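Local coordinates for protein chitin deacetylase (Bombyx mori, PDB 5ZNT) that hydrolyses the N-acetamido groups of chitin, giving chitosan and acetate, as a zinc-dependent secreted deacetylase of the carbohydrate esterase 4 family, at residues Met127-Glu132 against Asn371-Asp376; Arg110-Ala115 against Arg146-Arg151; Asp244-Phe249 against Pro278-Ala283. All blocks are in the same frame, centred on the assembly; numbering follows the deposited sequence.

Contact 1 (Met127-Glu132 against Asn371-Asp376); sequences MRVIIE and NDPTGD
Ile130 and Pro373 form the tight part of this contact. CG1 of Ile130 packs against Pro373 O at 3.2 Å and against Pro373 CB at 3.9 Å, and the two side chains cross at about a right angle. A chi1 of -61° places this branch opposite its own carbonyl carbon and brings it to the proline. The rest of Ile130 is buried in the fold, where it touches His80, Tyr85 and Ile103. The other side is looser. CG1 of Val129 meets CB of Pro373 at 3.9 Å and CG2 of Thr374 at the same distance, and all three residues are partly exposed. No hydrogen bond joins the two segments. Lys133, one turn further along the helix, ties the loop down at this side by a salt bridge to Asp376 and a bond to Thr374 O. The hydroxyl of Thr374 serves the loop itself, since OG1 accepts from Asp376 N at 3.3 Å. Replacing Thr374 by an alanine would probably leave Asp376 N to its weak bond with Asp372 OD1 and open a gap beside Val129 CG1. Gly375 N bonds to Asp372 O at 3.1 Å. A type I beta turn from Asp372 to Gly375, overlapped by an ST turn from Thr374 to Asp376, thus lays the C-terminal loop against helix 117-134 of the deacetylase domain.

Contact 2 (Arg110-Ala115 against Arg146-Arg151); sequences RFWSNA and RAPYLR
Pro148 and Arg151 carry the loop's side of this contact, against Trp112 and Ser113. The loop starts at Arg146, whose carbonyl oxygen accepts from ND1 of the zinc ligand His101. Residues 146-149 read Arg-Ala-Pro-Tyr, consistent with the R-x-P-Y pattern of motif 3 of carbohydrate esterase 4 enzymes. Pro148 lies over one face of the Trp112 indole in a CH-pi contact. Its CD sits 3.9 Å from the centroid of the six-membered ring, 15° off the normal, and its CG comes to 3.4 Å from Trp112 CZ2. Phe111 covers the opposite face, so the indole is held between two groups. Next, Tyr149 and Leu150 both have positive phi. They turn the chain back, and Arg151 N bonds to Pro148 O at 3.1 Å. Arg151 CB then packs on Trp112 CB at 3.5 Å. The arginine chain bends at chi2 (-51°) and chi3 (-61°), which brings the guanidinium edge to the serine. NE and NH2 both donate to Ser113 OG, each at 3.1 Å, with the oxygen close to the guanidinium plane. NH2 also bonds to Asn197 O. The contact thus joins the end of helix 109-113 to the loop between strand 144-145 and helix 154-163. Helix 117-134 lies alongside, with Met124 on Pro148 and Glu123 on Trp112.

Contact 3 (Asp244-Phe249 against Pro278-Ala283); sequences DQFYNF and PEFLEA
Phe280 O is met by two ring carbons of Phe246, CD2 and CE2, each at 3.6 Å. The oxygen lies at the edge of the ring, near its plane. CG of Phe246 is anti to the backbone N, chi1 -172°, which sends the ring across to the other helix. There CD2 also packs on Phe280 CB at 4.0 Å and on Ala283 CB at 4.3 Å. The two phenylalanine rings meet obliquely, with centroids 5.9 Å apart and planes at 66°. Trp273 completes this aromatic cluster, stacked on Phe280 and edge-to-face with Phe246. The segments belong to two helices beside the parallel sheet of the deacetylase domain, which has the distorted alpha/beta barrel of its family. Strand 265-270 and the short helix 271-276, which carries Trp273, lie between them in the chain. The helices run in broadly the same direction; the axes of segments 244-249 and 278-283 come within 8.7 Å and cross at -35°. The Ala283 methyl points toward helix 243-258 and meets Tyr247 CB at 4.3 Å, while Ala283 O lies at the edge of the tyrosine ring. The hydroxyl of Tyr247 reaches further along the second helix and bonds to Glu290.

In the fold
Contacts 1 and 2 have centres about 20 Å apart and use successive helices, 109-113 and 117-134. Their spans interlock: 127-132 falls between the two segments of contact 2, while its partner 371-376 lies far beyond them. Contact 2 lies nearest the metal, with the Pro148 side chain about 5 Å from the zinc ion. Contact 3 opens after contact 2 has closed and falls within the span between the two segments of contact 1. It lies on the other side of the chain's centre from contact 1, their centres about 38 Å apart. Contact 2 thus borders the active site, contact 1 fastens the C-terminal region, and contact 3 joins two helices away from the zinc site.

Contact 1 (Met127-Glu132 against Asn371-Asp376)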
loop_
_atom_site.group_PDB
_atom_site.type_symbol
_atom_site.label_atom_id
_atom_site.label_comp_id
_atom_site.label_asym_id
_atom_site.label_seq_id
_atom_site.Cartn_x
_atom_site.Cartn_y
_atom_site.Cartn_z
ATOM N N MET A 127 -15.133 -1.996 4.236
ATOM C CA MET A 127 -14.256 -2.994 3.634
ATOM C C MET A 127 -13.401 -3.670 4.698
ATOM O O MET A 127 -13.153 -4.882 4.621
ATOM C CB MET A 127 -13.361 -2.362 2.560
ATOM C CG MET A 127 -12.417 -3.354 1.868
ATOM S SD MET A 127 -13.297 -4.806 1.164
ATOM C CE MET A 127 -11.938 -5.819 0.569
ATOM N N ARG A 128 -12.946 -2.912 5.703
ATOM C CA ARG A 128 -12.233 -3.544 6.820
ATOM C C ARG A 128 -13.101 -4.594 7.516
ATOM O O ARG A 128 -12.613 -5.670 7.896
ATOM C CB ARG A 128 -11.760 -2.486 7.826
ATOM C CG ARG A 128 -11.012 -3.093 9.057
ATOM C CD ARG A 128 -10.445 -1.983 9.988
ATOM N NE ARG A 128 -11.513 -1.120 10.473
ATOM C CZ ARG A 128 -11.309 0.038 11.089
ATOM N NH1 ARG A 128 -10.072 0.465 11.298
ATOM N NH2 ARG A 128 -12.339 0.768 11.496
ATOM N N VAL A 129 -14.388 -4.303 7.702
ATOM C CA VAL A 129 -15.282 -5.286 8.327
ATOM C C VAL A 129 -15.377 -6.552 7.475
ATOM O O VAL A 129 -15.313 -7.677 7.991
ATOM C CB VAL A 129 -16.672 -4.660 8.553
ATOM C CG1 VAL A 129 -17.757 -5.745 8.747
ATOM C CG2 VAL A 129 -16.644 -3.682 9.738
ATOM N N ILE A 130 -15.539 -6.389 6.160
ATOM C CA ILE A 130 -15.626 -7.545 5.267
ATOM C C ILE A 130 -14.387 -8.416 5.393
ATOM O O ILE A 130 -14.473 -9.647 5.553
ATOM C CB ILE A 130 -15.838 -7.080 3.812
ATOM C CG1 ILE A 130 -17.143 -6.286 3.697
ATOM C CG2 ILE A 130 -15.846 -8.290 2.851
ATOM C CD1 ILE A 130 -17.393 -5.727 2.279
ATOM N N ILE A 131 -13.207 -7.794 5.318
ATOM C CA ILE A 131 -11.960 -8.557 5.386
ATOM C C ILE A 131 -11.841 -9.279 6.717
ATOM O O ILE A 131 -11.537 -10.481 6.761
ATOM C CB ILE A 131 -10.748 -7.641 5.176
ATOM C CG1 ILE A 131 -10.737 -7.082 3.740
ATOM C CG2 ILE A 131 -9.457 -8.413 5.465
ATOM C CD1 ILE A 131 -9.705 -5.952 3.566
ATOM N N GLU A 132 -12.022 -8.540 7.820
ATOM C CA GLU A 132 -11.846 -9.122 9.150
ATOM C C GLU A 132 -12.781 -10.304 9.347
ATOM O O GLU A 132 -12.376 -11.346 9.896
ATOM C CB GLU A 132 -12.066 -8.059 10.229
ATOM C CG GLU A 132 -10.928 -7.005 10.277
ATOM C CD GLU A 132 -11.142 -5.912 11.344
ATOM O OE1 GLU A 132 -12.231 -5.828 11.925
ATOM O OE2 GLU A 132 -10.216 -5.118 11.599
ATOM N N ASN A 371 -24.182 -1.137 2.544
ATOM C CA ASN A 371 -25.141 -1.052 3.643
ATOM C C ASN A 371 -25.206 -2.328 4.480
ATOM O O ASN A 371 -25.924 -2.355 5.475
ATOM C CB ASN A 371 -26.535 -0.727 3.119
ATOM C CG ASN A 371 -26.627 0.681 2.542
ATOM O OD1 ASN A 371 -25.841 1.557 2.903
ATOM N ND2 ASN A 371 -27.584 0.902 1.655
ATOM N N ASP A 372 -24.489 -3.381 4.101
ATOM C CA ASP A 372 -24.501 -4.640 4.847
ATOM C C ASP A 372 -23.153 -5.326 4.660
ATOM O O ASP A 372 -23.032 -6.338 3.959
ATOM C CB ASP A 372 -25.654 -5.528 4.382
ATOM C CG ASP A 372 -25.810 -6.772 5.220
ATOM O OD1 ASP A 372 -25.157 -6.875 6.286
ATOM O OD2 ASP A 372 -26.551 -7.667 4.793
ATOM N N PRO A 373 -22.104 -4.799 5.289
ATOM C CA PRO A 373 -20.772 -5.381 5.065
ATOM C C PRO A 373 -20.596 -6.764 5.681
ATOM O O PRO A 373 -19.691 -7.497 5.252
ATOM C CB PRO A 373 -19.816 -4.339 5.690
ATOM C CG PRO A 373 -20.659 -3.554 6.657
ATOM C CD PRO A 373 -22.059 -3.540 6.060
ATOM N N THR A 374 -21.417 -7.158 6.673
ATOM C CA THR A 374 -21.305 -8.524 7.189
ATOM C C THR A 374 -22.061 -9.526 6.336
ATOM O O THR A 374 -21.838 -10.742 6.488
ATOM C CB THR A 374 -21.821 -8.634 8.628
ATOM O OG1 THR A 374 -23.215 -8.338 8.657
ATOM C CG2 THR A 374 -21.091 -7.664 9.549
ATOM N N GLY A 375 -22.919 -9.046 5.438
ATOM C CA GLY A 375 -23.800 -9.904 4.663
ATOM C C GLY A 375 -24.866 -10.608 5.483
ATOM O O GLY A 375 -25.423 -11.605 5.024
ATOM N N ASP A 376 -25.159 -10.127 6.697
ATOM C CA ASP A 376 -26.087 -10.851 7.568
ATOM C C ASP A 376 -27.546 -10.558 7.256
ATOM O O ASP A 376 -28.420 -11.278 7.744
ATOM C CB ASP A 376 -25.831 -10.520 9.042
ATOM C CG ASP A 376 -24.561 -11.183 9.583
ATOM O OD1 ASP A 376 -24.115 -12.195 9.011
ATOM O OD2 ASP A 376 -24.007 -10.688 10.589
#

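Contact 2 (Arg110-Ala115 against Arg146-Arg151)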
loop_
_atom_site.group_PDB
_atom_site.type_symbol
_atom_site.label_atom_id
_atom_site.label_comp_id
_atom_site.label_asym_id
_atom_site.label_seq_id
_atom_site.Cartn_x
_atom_site.Cartn_y
_atom_site.Cartn_z
ATOM N N ARG A 110 -15.445 11.906 -9.138
ATOM C CA ARG A 110 -15.964 13.033 -8.386
ATOM C C ARG A 110 -16.679 12.574 -7.125
ATOM O O ARG A 110 -16.763 13.337 -6.152
ATOM C CB ARG A 110 -16.882 13.872 -9.279
ATOM C CG ARG A 110 -16.377 13.972 -10.723
ATOM C CD ARG A 110 -17.505 14.197 -11.735
ATOM N NE ARG A 110 -18.615 13.265 -11.558
ATOM C CZ ARG A 110 -19.839 13.450 -12.043
ATOM N NH1 ARG A 110 -20.120 14.544 -12.744
ATOM N NH2 ARG A 110 -20.781 12.542 -11.828
ATOM N N PHE A 111 -17.190 11.335 -7.111
ATOM C CA PHE A 111 -17.736 10.804 -5.862
ATOM C C PHE A 111 -16.687 10.841 -4.758
ATOM O O PHE A 111 -16.941 11.356 -3.666
ATOM C CB PHE A 111 -18.257 9.376 -6.048
ATOM C CG PHE A 111 -18.360 8.609 -4.749
ATOM C CD1 PHE A 111 -19.452 8.796 -3.908
ATOM C CD2 PHE A 111 -17.350 7.731 -4.355
ATOM C CE1 PHE A 111 -19.542 8.121 -2.702
ATOM C CE2 PHE A 111 -17.430 7.053 -3.157
ATOM C CZ PHE A 111 -18.530 7.237 -2.323
ATOM N N TRP A 112 -15.484 10.325 -5.038
ATOM C CA TRP A 112 -14.444 10.263 -4.010
ATOM C C TRP A 112 -14.000 11.659 -3.573
ATOM O O TRP A 112 -13.839 11.929 -2.374
ATOM C CB TRP A 112 -13.251 9.457 -4.528
ATOM C CG TRP A 112 -13.616 8.028 -4.805
ATOM C CD1 TRP A 112 -13.829 7.452 -6.021
ATOM C CD2 TRP A 112 -13.850 7.010 -3.829
ATOM N NE1 TRP A 112 -14.170 6.132 -5.867
ATOM C CE2 TRP A 112 -14.194 5.833 -4.528
ATOM C CE3 TRP A 112 -13.807 6.982 -2.433
ATOM C CZ2 TRP A 112 -14.484 4.627 -3.875
ATOM C CZ3 TRP A 112 -14.081 5.777 -1.779
ATOM C CH2 TRP A 112 -14.431 4.627 -2.499
ATOM N N SER A 113 -13.771 12.554 -4.532
ATOM C CA SER A 113 -13.201 13.848 -4.180
ATOM C C SER A 113 -14.192 14.723 -3.416
ATOM O O SER A 113 -13.769 15.678 -2.756
ATOM C CB SER A 113 -12.700 14.556 -5.445
ATOM O OG SER A 113 -11.571 13.877 -5.999
ATOM N N ASN A 114 -15.484 14.382 -3.454
ATOM C CA ASN A 114 -16.550 15.128 -2.794
ATOM C C ASN A 114 -17.328 14.285 -1.769
ATOM O O ASN A 114 -18.405 14.696 -1.327
ATOM C CB ASN A 114 -17.507 15.682 -3.855
ATOM C CG ASN A 114 -18.235 16.931 -3.403
ATOM O OD1 ASN A 114 -17.736 17.683 -2.562
ATOM N ND2 ASN A 114 -19.421 17.167 -3.967
ATOM N N ALA A 115 -16.812 13.122 -1.367
ATOM C CA ALA A 115 -17.560 12.243 -0.477
ATOM C C ALA A 115 -17.552 12.756 0.957
ATOM O O ALA A 115 -16.557 13.299 1.441
ATOM C CB ALA A 115 -16.990 10.821 -0.518
ATOM N N ARG A 146 -6.037 2.929 0.779
ATOM C CA ARG A 146 -5.710 3.599 -0.477
ATOM C C ARG A 146 -7.000 3.788 -1.257
ATOM O O ARG A 146 -7.726 2.815 -1.500
ATOM C CB ARG A 146 -4.702 2.804 -1.309
ATOM C CG ARG A 146 -4.413 3.424 -2.691
ATOM C CD ARG A 146 -3.218 2.710 -3.355
ATOM N NE ARG A 146 -1.927 3.057 -2.747
ATOM C CZ ARG A 146 -0.782 2.416 -2.980
ATOM N NH1 ARG A 146 -0.749 1.372 -3.810
ATOM N NH2 ARG A 146 0.338 2.830 -2.387
ATOM N N ALA A 147 -7.276 5.029 -1.663
ATOM C CA ALA A 147 -8.526 5.341 -2.365
ATOM C C ALA A 147 -8.458 4.921 -3.830
ATOM O O ALA A 147 -7.408 5.051 -4.467
ATOM C CB ALA A 147 -8.847 6.839 -2.280
ATOM N N PRO A 148 -9.567 4.396 -4.371
ATOM C CA PRO A 148 -9.659 4.150 -5.810
ATOM C C PRO A 148 -9.277 5.381 -6.623
ATOM O O PRO A 148 -9.577 6.524 -6.246
ATOM C CB PRO A 148 -11.137 3.785 -6.010
ATOM C CG PRO A 148 -11.517 3.127 -4.706
ATOM C CD PRO A 148 -10.771 3.948 -3.649
ATOM N N TYR A 149 -8.585 5.124 -7.731
ATOM C CA TYR A 149 -8.073 6.123 -8.676
ATOM C C TYR A 149 -7.212 7.192 -7.984
ATOM O O TYR A 149 -7.016 8.285 -8.531
ATOM C CB TYR A 149 -9.243 6.726 -9.497
ATOM C CG TYR A 149 -10.146 5.607 -9.998
ATOM C CD1 TYR A 149 -9.809 4.860 -11.129
ATOM C CD2 TYR A 149 -11.276 5.225 -9.276
ATOM C CE1 TYR A 149 -10.614 3.792 -11.557
ATOM C CE2 TYR A 149 -12.077 4.143 -9.686
ATOM C CZ TYR A 149 -11.731 3.444 -10.819
ATOM O OH TYR A 149 -12.520 2.395 -11.224
ATOM N N LEU A 150 -6.677 6.868 -6.796
ATOM C CA LEU A 150 -5.866 7.777 -5.987
ATOM C C LEU A 150 -6.570 9.122 -5.789
ATOM O O LEU A 150 -5.945 10.188 -5.814
ATOM C CB LEU A 150 -4.471 7.969 -6.601
ATOM C CG LEU A 150 -3.666 6.671 -6.847
ATOM C CD1 LEU A 150 -2.268 6.985 -7.390
ATOM C CD2 LEU A 150 -3.517 5.899 -5.536
ATOM N N ARG A 151 -7.889 9.077 -5.575
ATOM C CA ARG A 151 -8.655 10.295 -5.324
ATOM C C ARG A 151 -8.628 10.597 -3.834
ATOM O O ARG A 151 -9.292 9.919 -3.040
ATOM C CB ARG A 151 -10.092 10.157 -5.820
ATOM C CG ARG A 151 -10.247 9.848 -7.297
ATOM C CD ARG A 151 -9.444 10.799 -8.176
ATOM N NE ARG A 151 -9.862 12.193 -8.023
ATOM C CZ ARG A 151 -9.263 13.208 -8.638
ATOM N NH1 ARG A 151 -8.222 12.978 -9.434
ATOM N NH2 ARG A 151 -9.686 14.454 -8.444
#

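Contact 3 (Asp244-Phe249 against Pro278-Ala283)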
loop_
_atom_site.group_PDB
_atom_site.type_symbol
_atom_site.label_atom_id
_atom_site.label_comp_id
_atom_site.label_asym_id
_atom_site.label_seq_id
_atom_site.Cartn_x
_atom_site.Cartn_y
_atom_site.Cartn_z
ATOM N N ASP A 244 13.487 -4.517 -20.972
ATOM C CA ASP A 244 14.739 -3.798 -20.739
ATOM C C ASP A 244 14.488 -2.394 -20.213
ATOM O O ASP A 244 15.194 -1.927 -19.308
ATOM C CB ASP A 244 15.568 -3.723 -22.022
ATOM C CG ASP A 244 17.039 -3.482 -21.735
ATOM O OD1 ASP A 244 17.664 -4.393 -21.139
ATOM O OD2 ASP A 244 17.563 -2.385 -22.074
ATOM N N GLN A 245 13.512 -1.689 -20.796
ATOM C CA GLN A 245 13.183 -0.353 -20.307
ATOM C C GLN A 245 12.736 -0.401 -18.851
ATOM O O GLN A 245 13.139 0.444 -18.044
ATOM C CB GLN A 245 12.092 0.286 -21.169
ATOM C CG GLN A 245 12.518 0.632 -22.587
ATOM C CD GLN A 245 11.340 1.024 -23.486
ATOM O OE1 GLN A 245 10.177 0.796 -23.143
ATOM N NE2 GLN A 245 11.647 1.602 -24.652
ATOM N N PHE A 246 11.889 -1.380 -18.513
ATOM C CA PHE A 246 11.408 -1.543 -17.142
ATOM C C PHE A 246 12.562 -1.835 -16.190
ATOM O O PHE A 246 12.638 -1.256 -15.098
ATOM C CB PHE A 246 10.376 -2.674 -17.094
ATOM C CG PHE A 246 9.656 -2.805 -15.762
ATOM C CD1 PHE A 246 9.448 -1.696 -14.950
ATOM C CD2 PHE A 246 9.189 -4.031 -15.334
ATOM C CE1 PHE A 246 8.786 -1.817 -13.738
ATOM C CE2 PHE A 246 8.525 -4.158 -14.101
ATOM C CZ PHE A 246 8.336 -3.047 -13.315
ATOM N N TYR A 247 13.478 -2.719 -16.598
ATOM C CA TYR A 247 14.648 -3.018 -15.777
ATOM C C TYR A 247 15.464 -1.753 -15.503
ATOM O O TYR A 247 15.770 -1.436 -14.348
ATOM C CB TYR A 247 15.482 -4.116 -16.451
ATOM C CG TYR A 247 16.812 -4.347 -15.760
ATOM C CD1 TYR A 247 16.896 -5.105 -14.590
ATOM C CD2 TYR A 247 17.980 -3.771 -16.259
ATOM C CE1 TYR A 247 18.121 -5.293 -13.947
ATOM C CE2 TYR A 247 19.206 -3.951 -15.623
ATOM C CZ TYR A 247 19.268 -4.707 -14.478
ATOM O OH TYR A 247 20.484 -4.852 -13.871
ATOM N N ASN A 248 15.771 -0.973 -16.544
ATOM C CA ASN A 248 16.537 0.256 -16.325
ATOM C C ASN A 248 15.745 1.263 -15.498
ATOM O O ASN A 248 16.308 1.973 -14.660
ATOM C CB ASN A 248 16.954 0.859 -17.670
ATOM C CG ASN A 248 17.866 -0.074 -18.464
ATOM O OD1 ASN A 248 18.676 -0.792 -17.890
ATOM N ND2 ASN A 248 17.719 -0.078 -19.774
ATOM N N PHE A 249 14.430 1.321 -15.711
ATOM C CA PHE A 249 13.569 2.191 -14.914
ATOM C C PHE A 249 13.644 1.830 -13.428
ATOM O O PHE A 249 13.762 2.714 -12.564
ATOM C CB PHE A 249 12.149 2.073 -15.475
ATOM C CG PHE A 249 11.077 2.668 -14.620
ATOM C CD1 PHE A 249 10.713 3.994 -14.768
ATOM C CD2 PHE A 249 10.394 1.883 -13.707
ATOM C CE1 PHE A 249 9.695 4.534 -14.016
ATOM C CE2 PHE A 249 9.366 2.421 -12.936
ATOM C CZ PHE A 249 9.022 3.744 -13.096
ATOM N N PRO A 278 4.324 -10.668 -19.880
ATOM C CA PRO A 278 5.400 -11.542 -19.365
ATOM C C PRO A 278 6.807 -10.933 -19.317
ATOM O O PRO A 278 7.554 -11.238 -18.371
ATOM C CB PRO A 278 5.346 -12.743 -20.318
ATOM C CG PRO A 278 3.912 -12.839 -20.697
ATOM C CD PRO A 278 3.386 -11.411 -20.746
ATOM N N GLU A 279 7.205 -10.088 -20.277
ATOM C CA GLU A 279 8.542 -9.495 -20.198
ATOM C C GLU A 279 8.663 -8.530 -19.021
ATOM O O GLU A 279 9.767 -8.312 -18.507
ATOM C CB GLU A 279 8.904 -8.787 -21.508
ATOM C CG GLU A 279 7.939 -7.667 -21.824
ATOM C CD GLU A 279 6.557 -8.045 -22.381
ATOM O OE1 GLU A 279 5.777 -7.085 -22.768
ATOM O OE2 GLU A 279 6.161 -9.262 -22.500
ATOM N N PHE A 280 7.558 -7.920 -18.602
ATOM C CA PHE A 280 7.632 -7.059 -17.428
ATOM C C PHE A 280 7.817 -7.894 -16.170
ATOM O O PHE A 280 8.661 -7.573 -15.322
ATOM C CB PHE A 280 6.385 -6.169 -17.307
ATOM C CG PHE A 280 6.220 -5.165 -18.441
ATOM C CD1 PHE A 280 7.275 -4.859 -19.291
ATOM C CD2 PHE A 280 5.010 -4.517 -18.639
ATOM C CE1 PHE A 280 7.116 -3.931 -20.331
ATOM C CE2 PHE A 280 4.845 -3.591 -19.662
ATOM C CZ PHE A 280 5.899 -3.294 -20.509
ATOM N N LEU A 281 7.044 -8.970 -16.034
ATOM C CA LEU A 281 7.238 -9.855 -14.897
ATOM C C LEU A 281 8.657 -10.413 -14.883
ATOM O O LEU A 281 9.308 -10.429 -13.836
ATOM C CB LEU A 281 6.225 -10.998 -14.921
ATOM C CG LEU A 281 6.357 -12.003 -13.773
ATOM C CD1 LEU A 281 6.132 -11.277 -12.429
ATOM C CD2 LEU A 281 5.390 -13.153 -13.934
ATOM N N GLU A 282 9.155 -10.857 -16.044
ATOM C CA GLU A 282 10.502 -11.420 -16.098
ATOM C C GLU A 282 11.547 -10.389 -15.689
ATOM O O GLU A 282 12.453 -10.691 -14.905
ATOM C CB GLU A 282 10.795 -11.957 -17.500
ATOM C CG GLU A 282 12.260 -12.350 -17.691
ATOM C CD GLU A 282 12.547 -12.928 -19.065
ATOM O OE1 GLU A 282 11.833 -13.863 -19.484
ATOM O OE2 GLU A 282 13.480 -12.437 -19.729
ATOM N N ALA A 283 11.427 -9.160 -16.191
ATOM C CA ALA A 283 12.363 -8.107 -15.818
ATOM C C ALA A 283 12.253 -7.765 -14.337
ATOM O O ALA A 283 13.264 -7.505 -13.673
ATOM C CB ALA A 283 12.126 -6.866 -16.684
#